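Local coordinates for conserved protein (Methanothermobacter thermautotrophicus, PDB 1T57) that is of unknown function but binds flavin mononucleotide and magnesium, and carries a domain related to the alpha/beta domain of pyruvate kinase, at residues K33-G44 against E63-V72; A178-P186 against R196-P204. All blocks are in the same frame, centred on the assembly; numbering follows the deposited sequence.

Contact 1: K33-G44 against E63-V72; sequences KENTERVLELVG and ETALRLSEMV. With FMN (flavin mononucleotide), chain E.
R67 rests its CB on L40 CD1 at 3.7 Å, while its guanidinium turns away from helix 36-44. One guanidinium face carries L66 CB, 3.5 Å above the plane and toward the rim. E63 O lies over the same face, farther off. E70 OE2 sits at the edge, in plane. On the partner helix, L42 CD2 lies over one face of the R38 guanidinium, and E41 OE1 meets its edge in a salt bridge.

The helices run roughly parallel, at 40°, and pack on one side of the mixed sheet of an alpha/beta domain of the pyruvate kinase family. V43 and L68 both reach strand 168-172. At the centre, L40 CD2 presses on L68 CB at 3.3 Å, tighter than usual van der Waals contact. CG of L68 stands anti to its backbone N (chi1 177°); this, with chi2 near 72°, brings CD1 to L40 CD2 and V43 CG2. M71, a selenomethionine, brings its SE to 4.1 Å from L40 CB. Toward the C-terminal ends the V43 and V72 side chains cross at about a right angle, CG2 against CG1.

T36 OG1 donates to K33 O at 2.7 Å and accepts from A178 N. T36 CG2 meets T64 CG2 at 4.1 Å. With an alanine here, K33 O would probably lose its hydroxyl donor, A178 N its acceptor and T64 CG2 its neighbour.

The N-terminal end of helix 63-69 faces the FMN phosphate, where its dipole may favour the negative charge. T64 OG1 lies 2.9 Å from FMN O2P and gives a weak hydrogen bond to FMN O4' at 3.5 Å.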
loop_
_atom_site.group_PDB
_atom_site.type_symbol
_atom_site.label_atom_id
_atom_site.label_comp_id
_atom_site.label_asym_id
_atom_site.label_seq_id
_atom_site.Cartn_x
_atom_site.Cartn_y
_atom_site.Cartn_z
ATOM N N LYS A 33 -15.550 31.277 4.842
ATOM C CA LYS A 33 -16.949 31.504 5.221
ATOM C C LYS A 33 -17.619 32.691 4.517
ATOM O O LYS A 33 -18.835 32.696 4.288
ATOM C CB LYS A 33 -17.016 31.717 6.737
ATOM C CG LYS A 33 -18.413 31.670 7.352
ATOM C CD LYS A 33 -18.499 32.576 8.588
ATOM C CE LYS A 33 -19.582 32.132 9.535
ATOM N NZ LYS A 33 -19.101 30.885 10.155
ATOM N N GLU A 34 -16.823 33.697 4.181
ATOM C CA GLU A 34 -17.321 34.901 3.527
ATOM C C GLU A 34 -18.103 34.630 2.240
ATOM O O GLU A 34 -19.102 35.291 1.965
ATOM C CB GLU A 34 -16.135 35.809 3.236
ATOM C CG GLU A 34 -14.823 35.185 3.660
ATOM C CD GLU A 34 -13.674 35.637 2.789
ATOM O OE1 GLU A 34 -12.545 35.126 2.956
ATOM O OE2 GLU A 34 -13.901 36.512 1.929
ATOM N N ASN A 35 -17.631 33.665 1.451
ATOM C CA ASN A 35 -18.254 33.316 0.169
ATOM C C ASN A 35 -19.623 32.626 0.264
ATOM O O ASN A 35 -20.380 32.606 -0.699
ATOM C CB ASN A 35 -17.310 32.410 -0.638
ATOM C CG ASN A 35 -15.917 32.978 -0.770
ATOM O OD1 ASN A 35 -15.732 34.075 -1.284
ATOM N ND2 ASN A 35 -14.925 32.228 -0.327
ATOM N N THR A 36 -19.938 32.072 1.426
ATOM C CA THR A 36 -21.187 31.344 1.594
ATOM C C THR A 36 -22.414 31.896 0.902
ATOM O O THR A 36 -23.061 31.191 0.118
ATOM C CB THR A 36 -21.527 31.154 3.070
ATOM O OG1 THR A 36 -20.403 30.578 3.743
ATOM C CG2 THR A 36 -22.701 30.195 3.220
ATOM N N GLU A 37 -22.728 33.154 1.176
ATOM C CA GLU A 37 -23.918 33.768 0.610
ATOM C C GLU A 37 -23.971 33.667 -0.904
ATOM O O GLU A 37 -25.018 33.337 -1.479
ATOM C CB GLU A 37 -24.020 35.232 1.055
ATOM C CG GLU A 37 -25.448 35.665 1.385
ATOM C CD GLU A 37 -26.299 34.511 1.897
ATOM O OE1 GLU A 37 -27.121 33.984 1.113
ATOM O OE2 GLU A 37 -26.134 34.120 3.075
ATOM N N ARG A 38 -22.841 33.928 -1.548
ATOM C CA ARG A 38 -22.793 33.856 -2.990
ATOM C C ARG A 38 -22.992 32.413 -3.479
ATOM O O ARG A 38 -23.741 32.186 -4.430
ATOM C CB ARG A 38 -21.471 34.438 -3.498
ATOM C CG ARG A 38 -21.437 34.661 -5.001
ATOM C CD ARG A 38 -22.680 35.400 -5.478
ATOM N NE ARG A 38 -22.745 35.498 -6.935
ATOM C CZ ARG A 38 -23.870 35.693 -7.623
ATOM N NH1 ARG A 38 -25.034 35.807 -6.985
ATOM N NH2 ARG A 38 -23.828 35.783 -8.950
ATOM N N VAL A 39 -22.360 31.432 -2.831
ATOM C CA VAL A 39 -22.552 30.067 -3.296
ATOM C C VAL A 39 -23.977 29.595 -3.030
ATOM O O VAL A 39 -24.528 28.853 -3.825
ATOM C CB VAL A 39 -21.509 29.041 -2.694
ATOM C CG1 VAL A 39 -20.357 29.769 -2.124
ATOM C CG2 VAL A 39 -22.169 28.089 -1.689
ATOM N N LEU A 40 -24.590 30.011 -1.934
ATOM C CA LEU A 40 -25.965 29.583 -1.703
ATOM C C LEU A 40 -26.875 30.176 -2.780
ATOM O O LEU A 40 -27.839 29.543 -3.217
ATOM C CB LEU A 40 -26.434 30.020 -0.320
ATOM C CG LEU A 40 -25.796 29.190 0.788
ATOM C CD1 LEU A 40 -25.808 29.959 2.078
ATOM C CD2 LEU A 40 -26.543 27.890 0.922
ATOM N N GLU A 41 -26.550 31.385 -3.232
ATOM C CA GLU A 41 -27.365 32.022 -4.265
ATOM C C GLU A 41 -27.148 31.331 -5.600
ATOM O O GLU A 41 -28.100 31.017 -6.330
ATOM C CB GLU A 41 -27.018 33.507 -4.420
ATOM C CG GLU A 41 -27.021 34.293 -3.132
ATOM C CD GLU A 41 -27.177 35.779 -3.364
ATOM O OE1 GLU A 41 -26.569 36.300 -4.331
ATOM O OE2 GLU A 41 -27.906 36.418 -2.571
ATOM N N LEU A 42 -25.883 31.088 -5.912
ATOM C CA LEU A 42 -25.560 30.455 -7.157
ATOM C C LEU A 42 -26.179 29.081 -7.275
ATOM O O LEU A 42 -26.666 28.732 -8.351
ATOM C CB LEU A 42 -24.058 30.422 -7.340
ATOM C CG LEU A 42 -23.496 31.825 -7.599
ATOM C CD1 LEU A 42 -21.997 31.749 -7.751
ATOM C CD2 LEU A 42 -24.106 32.408 -8.849
ATOM N N VAL A 43 -26.213 28.303 -6.188
ATOM C CA VAL A 43 -26.820 26.972 -6.294
ATOM C C VAL A 43 -28.299 27.090 -6.610
ATOM O O VAL A 43 -28.825 26.312 -7.415
ATOM C CB VAL A 43 -26.698 26.075 -5.001
ATOM C CG1 VAL A 43 -25.291 26.105 -4.460
ATOM C CG2 VAL A 43 -27.725 26.483 -3.964
ATOM N N GLY A 44 -28.961 28.055 -5.964
ATOM C CA GLY A 44 -30.380 28.259 -6.180
ATOM C C GLY A 44 -30.639 28.354 -7.665
ATOM O O GLY A 44 -31.386 27.553 -8.224
ATOM N N GLU A 63 -25.287 25.744 10.701
ATOM C CA GLU A 63 -25.622 27.072 10.217
ATOM C C GLU A 63 -25.846 27.020 8.707
ATOM O O GLU A 63 -26.972 27.220 8.251
ATOM C CB GLU A 63 -24.527 28.077 10.604
ATOM C CG GLU A 63 -24.931 29.542 10.492
ATOM C CD GLU A 63 -24.262 30.428 11.550
ATOM O OE1 GLU A 63 -23.029 30.337 11.740
ATOM O OE2 GLU A 63 -24.978 31.224 12.199
ATOM N N THR A 64 -24.792 26.700 7.950
ATOM C CA THR A 64 -24.863 26.622 6.486
ATOM C C THR A 64 -26.076 25.855 5.983
ATOM O O THR A 64 -26.710 26.250 5.021
ATOM C CB THR A 64 -23.642 25.942 5.897
ATOM O OG1 THR A 64 -22.488 26.271 6.676
ATOM C CG2 THR A 64 -23.448 26.406 4.468
ATOM N N ALA A 65 -26.384 24.743 6.636
ATOM C CA ALA A 65 -27.543 23.942 6.276
ATOM C C ALA A 65 -28.785 24.827 6.405
ATOM O O ALA A 65 -29.602 24.893 5.474
ATOM C CB ALA A 65 -27.654 22.744 7.210
ATOM N N LEU A 66 -28.908 25.514 7.549
ATOM C CA LEU A 66 -30.046 26.400 7.818
ATOM C C LEU A 66 -30.286 27.378 6.688
ATOM O O LEU A 66 -31.364 27.399 6.096
ATOM C CB LEU A 66 -29.832 27.186 9.104
ATOM C CG LEU A 66 -30.006 26.419 10.412
ATOM C CD1 LEU A 66 -29.616 27.321 11.575
ATOM C CD2 LEU A 66 -31.442 25.934 10.531
ATOM N N ARG A 67 -29.270 28.173 6.371
ATOM C CA ARG A 67 -29.379 29.143 5.293
ATOM C C ARG A 67 -29.896 28.508 4.008
ATOM O O ARG A 67 -30.942 28.897 3.480
ATOM C CB ARG A 67 -28.019 29.793 5.048
ATOM C CG ARG A 67 -27.462 30.462 6.277
ATOM C CD ARG A 67 -28.560 31.279 6.957
ATOM N NE ARG A 67 -28.412 31.261 8.409
ATOM C CZ ARG A 67 -29.397 30.965 9.252
ATOM N NH1 ARG A 67 -30.607 30.667 8.787
ATOM N NH2 ARG A 67 -29.167 30.952 10.558
ATOM N N LEU A 68 -29.164 27.512 3.522
ATOM C CA LEU A 68 -29.532 26.836 2.291
ATOM C C LEU A 68 -30.997 26.427 2.212
ATOM O O LEU A 68 -31.641 26.627 1.185
ATOM C CB LEU A 68 -28.657 25.598 2.089
ATOM C CG LEU A 68 -29.068 24.813 0.846
ATOM C CD1 LEU A 68 -28.659 25.583 -0.375
ATOM C CD2 LEU A 68 -28.431 23.451 0.851
ATOM N N SER A 69 -31.514 25.835 3.284
ATOM C CA SER A 69 -32.904 25.385 3.320
ATOM C C SER A 69 -33.930 26.470 2.977
ATOM O O SER A 69 -35.026 26.159 2.498
ATOM C CB SER A 69 -33.227 24.803 4.697
ATOM O OG SER A 69 -33.007 25.760 5.729
ATOM N N GLU A 70 -33.562 27.727 3.224
ATOM C CA GLU A 70 -34.426 28.883 2.973
ATOM C C GLU A 70 -34.428 29.411 1.547
ATOM O O GLU A 70 -35.239 30.271 1.212
ATOM C CB GLU A 70 -34.041 30.032 3.901
ATOM C CG GLU A 70 -34.735 29.993 5.233
ATOM C CD GLU A 70 -33.767 30.120 6.385
ATOM O OE1 GLU A 70 -32.843 30.966 6.288
ATOM O OE2 GLU A 70 -33.940 29.377 7.383
HETATM N N MSE A 71 -33.522 28.912 0.716
HETATM C CA MSE A 71 -33.427 29.368 -0.667
HETATM C C MSE A 71 -33.670 28.268 -1.665
HETATM O O MSE A 71 -33.858 28.524 -2.854
HETATM C CB MSE A 71 -32.048 29.969 -0.937
HETATM C CG MSE A 71 -31.918 31.406 -0.514
HETATM SE SE MSE A 71 -30.172 31.709 0.155
HETATM C CE MSE A 71 -29.266 31.878 -1.525
ATOM N N VAL A 72 -33.662 27.035 -1.190
ATOM C CA VAL A 72 -33.850 25.921 -2.085
ATOM C C VAL A 72 -34.897 24.991 -1.504
ATOM O O VAL A 72 -35.089 24.946 -0.288
ATOM C CB VAL A 72 -32.511 25.179 -2.285
ATOM C CG1 VAL A 72 -31.454 26.155 -2.810
ATOM C CG2 VAL A 72 -32.042 24.571 -0.957
HETATM N N1 FMN E . -13.657 21.641 5.681
HETATM C C2 FMN E . -12.372 21.715 5.155
HETATM O O2 FMN E . -11.864 22.794 4.920
HETATM N N3 FMN E . -11.674 20.619 4.726
HETATM C C4 FMN E . -12.151 19.360 4.988
HETATM O O4 FMN E . -11.571 18.385 4.493
HETATM C C4A FMN E . -13.451 19.254 5.488
HETATM N N5 FMN E . -13.994 18.009 5.715
HETATM C C5A FMN E . -15.349 17.919 5.931
HETATM C C6 FMN E . -15.878 16.657 6.138
HETATM C C7 FMN E . -17.190 16.495 6.484
HETATM C C7M FMN E . -17.642 15.097 6.755
HETATM C C8 FMN E . -17.847 17.564 7.084
HETATM C C8M FMN E . -19.264 17.408 7.608
HETATM C C9 FMN E . -17.317 18.842 6.917
HETATM C C9A FMN E . -16.106 19.051 6.250
HETATM N N10 FMN E . -15.473 20.301 6.297
HETATM C C10 FMN E . -14.215 20.404 5.759
HETATM C "C1'" FMN E . -16.203 21.574 6.668
HETATM C "C2'" FMN E . -17.123 21.961 5.544
HETATM O "O2'" FMN E . -16.358 22.000 4.333
HETATM C "C3'" FMN E . -17.706 23.338 5.769
HETATM O "O3'" FMN E . -16.694 24.281 5.955
HETATM C "C4'" FMN E . -18.915 23.539 6.698
HETATM O "O4'" FMN E . -19.313 24.865 6.439
HETATM C "C5'" FMN E . -18.858 23.623 8.207
HETATM O "O5'" FMN E . -20.164 24.052 8.523
HETATM P P FMN E . -20.634 25.288 9.438
HETATM O O1P FMN E . -22.080 25.072 9.720
HETATM O O2P FMN E . -20.436 26.656 8.756
HETATM O O3P FMN E . -19.814 25.202 10.732
#

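Contact 2: A178-P186 against R196-P204; sequences ADTALVLTP and RIHEVIAMP. With MG (magnesium ion), chain D.
This is a beta hairpin with a classic beta bulge: H198 and E199 of the second strand both face V183 of the first. V183 O takes two N-H groups. H198 N reaches V183 O nearly head-on at 2.7 Å, with a C=O...N angle of 164°. E199 N meets a lone pair of V183 O at 3.2 Å. In return V183 N donates to E199 O. Nearer the turn, T185 and R196 exchange a pair of backbone bonds.

The register slips again between A181 and L182. A181 N bonds to A202 O at 3.2 Å, whereas I201 N gives A181 O a weak bond. The chain turns a corner at I201.

In the seven-stranded mixed sheet the hairpin lies between strands 22-28 and 168-172. Strand 180-185 runs antiparallel to both of its neighbours. On one face L182 forks between two partners. Its CD1 lies alongside V200 CG1 at 3.9 Å, and its CD2 meets I197 CD1 at 4.0 Å. The other face carries A181 and V183; A181 meets helix 36-50 at V43. V183 CG1 is anti to the backbone N (chi1 164°), and this sets CG2 against I201 CD1 at 3.7 Å, the two side chains crossing at about a right angle. E199, on this face too, sends its carboxylate to K23 and R46, and to R205 of the second subunit.

At the far end P204 CG lies 3.4 Å from D179 CG, these side chains also crossing at about a right angle. D179 OD1 is held by T174 OG1 and G32 N. The carbonyl oxygen P204 O binds magnesium at 2.6 Å, a site shared with V142 O.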
loop_
_atom_site.group_PDB
_atom_site.type_symbol
_atom_site.label_atom_id
_atom_site.label_comp_id
_atom_site.label_asym_id
_atom_site.label_seq_id
_atom_site.Cartn_x
_atom_site.Cartn_y
_atom_site.Cartn_z
ATOM N N ALA A 178 -19.377 27.944 3.383
ATOM C CA ALA A 178 -19.173 27.328 2.081
ATOM C C ALA A 178 -18.507 28.187 0.982
ATOM O O ALA A 178 -18.668 29.411 0.927
ATOM C CB ALA A 178 -20.513 26.766 1.590
ATOM N N ASP A 179 -17.740 27.531 0.113
ATOM C CA ASP A 179 -17.065 28.220 -0.988
ATOM C C ASP A 179 -16.949 27.338 -2.245
ATOM O O ASP A 179 -16.379 27.739 -3.257
ATOM C CB ASP A 179 -15.685 28.730 -0.538
ATOM C CG ASP A 179 -14.768 27.626 -0.063
ATOM O OD1 ASP A 179 -13.712 27.941 0.527
ATOM O OD2 ASP A 179 -15.094 26.443 -0.274
ATOM N N THR A 180 -17.513 26.136 -2.180
ATOM C CA THR A 180 -17.482 25.234 -3.318
ATOM C C THR A 180 -18.794 24.511 -3.490
ATOM O O THR A 180 -19.356 23.985 -2.536
ATOM C CB THR A 180 -16.422 24.158 -3.178
ATOM O OG1 THR A 180 -15.150 24.759 -2.945
ATOM C CG2 THR A 180 -16.373 23.340 -4.449
ATOM N N ALA A 181 -19.300 24.473 -4.710
ATOM C CA ALA A 181 -20.559 23.776 -4.954
ATOM C C ALA A 181 -20.378 23.094 -6.274
ATOM O O ALA A 181 -19.898 23.702 -7.222
ATOM C CB ALA A 181 -21.723 24.751 -5.015
ATOM N N LEU A 182 -20.765 21.830 -6.333
ATOM C CA LEU A 182 -20.607 21.051 -7.547
ATOM C C LEU A 182 -21.916 20.412 -7.994
ATOM O O LEU A 182 -22.832 20.261 -7.196
ATOM C CB LEU A 182 -19.540 19.967 -7.316
ATOM C CG LEU A 182 -18.094 20.160 -7.813
ATOM C CD1 LEU A 182 -17.502 21.482 -7.423
ATOM C CD2 LEU A 182 -17.263 19.051 -7.221
ATOM N N VAL A 183 -21.997 20.077 -9.281
ATOM C CA VAL A 183 -23.153 19.393 -9.838
ATOM C C VAL A 183 -22.613 18.019 -10.194
ATOM O O VAL A 183 -21.727 17.864 -11.037
ATOM C CB VAL A 183 -23.674 20.088 -11.078
ATOM C CG1 VAL A 183 -24.605 19.171 -11.838
ATOM C CG2 VAL A 183 -24.412 21.342 -10.656
ATOM N N LEU A 184 -23.128 17.004 -9.531
ATOM C CA LEU A 184 -22.600 15.679 -9.770
ATOM C C LEU A 184 -23.617 14.592 -9.558
ATOM O O LEU A 184 -24.753 14.832 -9.122
ATOM C CB LEU A 184 -21.411 15.452 -8.833
ATOM C CG LEU A 184 -21.713 15.709 -7.344
ATOM C CD1 LEU A 184 -22.724 14.667 -6.792
ATOM C CD2 LEU A 184 -20.412 15.686 -6.534
ATOM N N THR A 185 -23.178 13.383 -9.860
ATOM C CA THR A 185 -24.000 12.200 -9.700
ATOM C C THR A 185 -23.266 11.334 -8.685
ATOM O O THR A 185 -22.193 10.785 -8.968
ATOM C CB THR A 185 -24.156 11.417 -11.043
ATOM O OG1 THR A 185 -24.979 12.162 -11.954
ATOM C CG2 THR A 185 -24.799 10.070 -10.799
ATOM N N PRO A 186 -23.824 11.213 -7.478
ATOM C CA PRO A 186 -23.165 10.396 -6.463
ATOM C C PRO A 186 -22.968 8.960 -6.908
ATOM O O PRO A 186 -23.459 8.533 -7.971
ATOM C CB PRO A 186 -24.116 10.498 -5.274
ATOM C CG PRO A 186 -24.670 11.891 -5.429
ATOM C CD PRO A 186 -24.980 11.924 -6.904
ATOM N N ARG A 196 -19.558 10.938 -10.812
ATOM C CA ARG A 196 -19.306 11.829 -11.933
ATOM C C ARG A 196 -19.465 13.286 -11.557
ATOM O O ARG A 196 -20.476 13.675 -10.952
ATOM C CB ARG A 196 -20.239 11.502 -13.132
ATOM C CG ARG A 196 -20.141 10.070 -13.694
ATOM C CD ARG A 196 -18.679 9.754 -14.144
ATOM N NE ARG A 196 -18.140 10.751 -15.082
ATOM C CZ ARG A 196 -16.841 10.868 -15.397
ATOM N NH1 ARG A 196 -15.940 10.055 -14.856
ATOM N NH2 ARG A 196 -16.427 11.810 -16.233
ATOM N N ILE A 197 -18.458 14.086 -11.916
ATOM C CA ILE A 197 -18.505 15.498 -11.644
ATOM C C ILE A 197 -18.908 16.182 -12.945
ATOM O O ILE A 197 -18.190 16.136 -13.940
ATOM C CB ILE A 197 -17.147 15.995 -11.115
ATOM C CG1 ILE A 197 -16.907 15.366 -9.736
ATOM C CG2 ILE A 197 -17.137 17.525 -11.035
ATOM C CD1 ILE A 197 -15.660 15.831 -9.040
ATOM N N HIS A 198 -20.066 16.825 -12.911
ATOM C CA HIS A 198 -20.624 17.498 -14.085
ATOM C C HIS A 198 -20.334 19.009 -14.268
ATOM O O HIS A 198 -19.764 19.418 -15.284
ATOM C CB HIS A 198 -22.136 17.230 -14.110
ATOM C CG HIS A 198 -22.491 15.769 -14.110
ATOM N ND1 HIS A 198 -23.518 15.254 -13.350
ATOM C CD2 HIS A 198 -21.985 14.726 -14.816
ATOM C CE1 HIS A 198 -23.638 13.957 -13.588
ATOM N NE2 HIS A 198 -22.720 13.614 -14.472
ATOM N N GLU A 199 -20.709 19.832 -13.288
ATOM C CA GLU A 199 -20.473 21.281 -13.364
ATOM C C GLU A 199 -19.932 21.869 -12.067
ATOM O O GLU A 199 -20.277 21.422 -10.970
ATOM C CB GLU A 199 -21.776 22.014 -13.700
ATOM C CG GLU A 199 -22.302 21.784 -15.090
ATOM C CD GLU A 199 -23.744 22.238 -15.234
ATOM O OE1 GLU A 199 -24.105 23.288 -14.670
ATOM O OE2 GLU A 199 -24.520 21.549 -15.927
ATOM N N VAL A 200 -19.082 22.884 -12.188
ATOM C CA VAL A 200 -18.553 23.546 -10.999
ATOM C C VAL A 200 -19.275 24.898 -10.909
ATOM O O VAL A 200 -18.962 25.828 -11.649
ATOM C CB VAL A 200 -17.031 23.766 -11.098
ATOM C CG1 VAL A 200 -16.502 24.398 -9.791
ATOM C CG2 VAL A 200 -16.338 22.452 -11.380
ATOM N N ILE A 201 -20.258 25.001 -10.020
ATOM C CA ILE A 201 -21.005 26.245 -9.869
ATOM C C ILE A 201 -20.106 27.361 -9.344
ATOM O O ILE A 201 -20.189 28.489 -9.802
ATOM C CB ILE A 201 -22.184 26.052 -8.911
ATOM C CG1 ILE A 201 -23.083 24.931 -9.439
ATOM C CG2 ILE A 201 -22.970 27.318 -8.804
ATOM C CD1 ILE A 201 -23.935 24.231 -8.406
ATOM N N ALA A 202 -19.234 27.046 -8.390
ATOM C CA ALA A 202 -18.323 28.051 -7.831
ATOM C C ALA A 202 -17.163 27.387 -7.076
ATOM O O ALA A 202 -17.329 26.318 -6.516
ATOM C CB ALA A 202 -19.100 28.972 -6.905
HETATM N N MSE A 203 -15.996 28.012 -7.048
HETATM C CA MSE A 203 -14.864 27.422 -6.343
HETATM C C MSE A 203 -13.775 28.435 -6.058
HETATM O O MSE A 203 -13.537 29.328 -6.857
HETATM C CB MSE A 203 -14.247 26.295 -7.169
HETATM C CG MSE A 203 -13.835 26.732 -8.555
HETATM SE SE MSE A 203 -12.467 25.666 -9.457
HETATM C CE MSE A 203 -13.538 25.091 -10.979
ATOM N N PRO A 204 -13.086 28.302 -4.920
ATOM C CA PRO A 204 -12.020 29.260 -4.631
ATOM C C PRO A 204 -10.904 29.017 -5.642
ATOM O O PRO A 204 -10.442 27.887 -5.784
ATOM C CB PRO A 204 -11.568 28.880 -3.219
ATOM C CG PRO A 204 -12.659 27.930 -2.699
ATOM C CD PRO A 204 -13.101 27.218 -3.927
HETATM MG MG MG D . -8.342 26.579 -6.509
#

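Both segments of contact 1 come earlier in the chain than either segment of contact 2. Their centres lie 14 Å apart. Contact 2 is within the central sheet, and contact 1 is a helix layer on one side of that sheet. Helix 36-50 joins them. L42 CB packs on I201 CG2 at 3.6 Å, and N35 and V39 lean on D179 and A178. Both contacts approach the FMN pocket, one through the N-terminal end of helix 63-69, at the FMN phosphate, the other at the start of segment 178-186, which directly follows G177. Helix 36-50 is thus shared by the helix layer and the sheet, beside the flavin site.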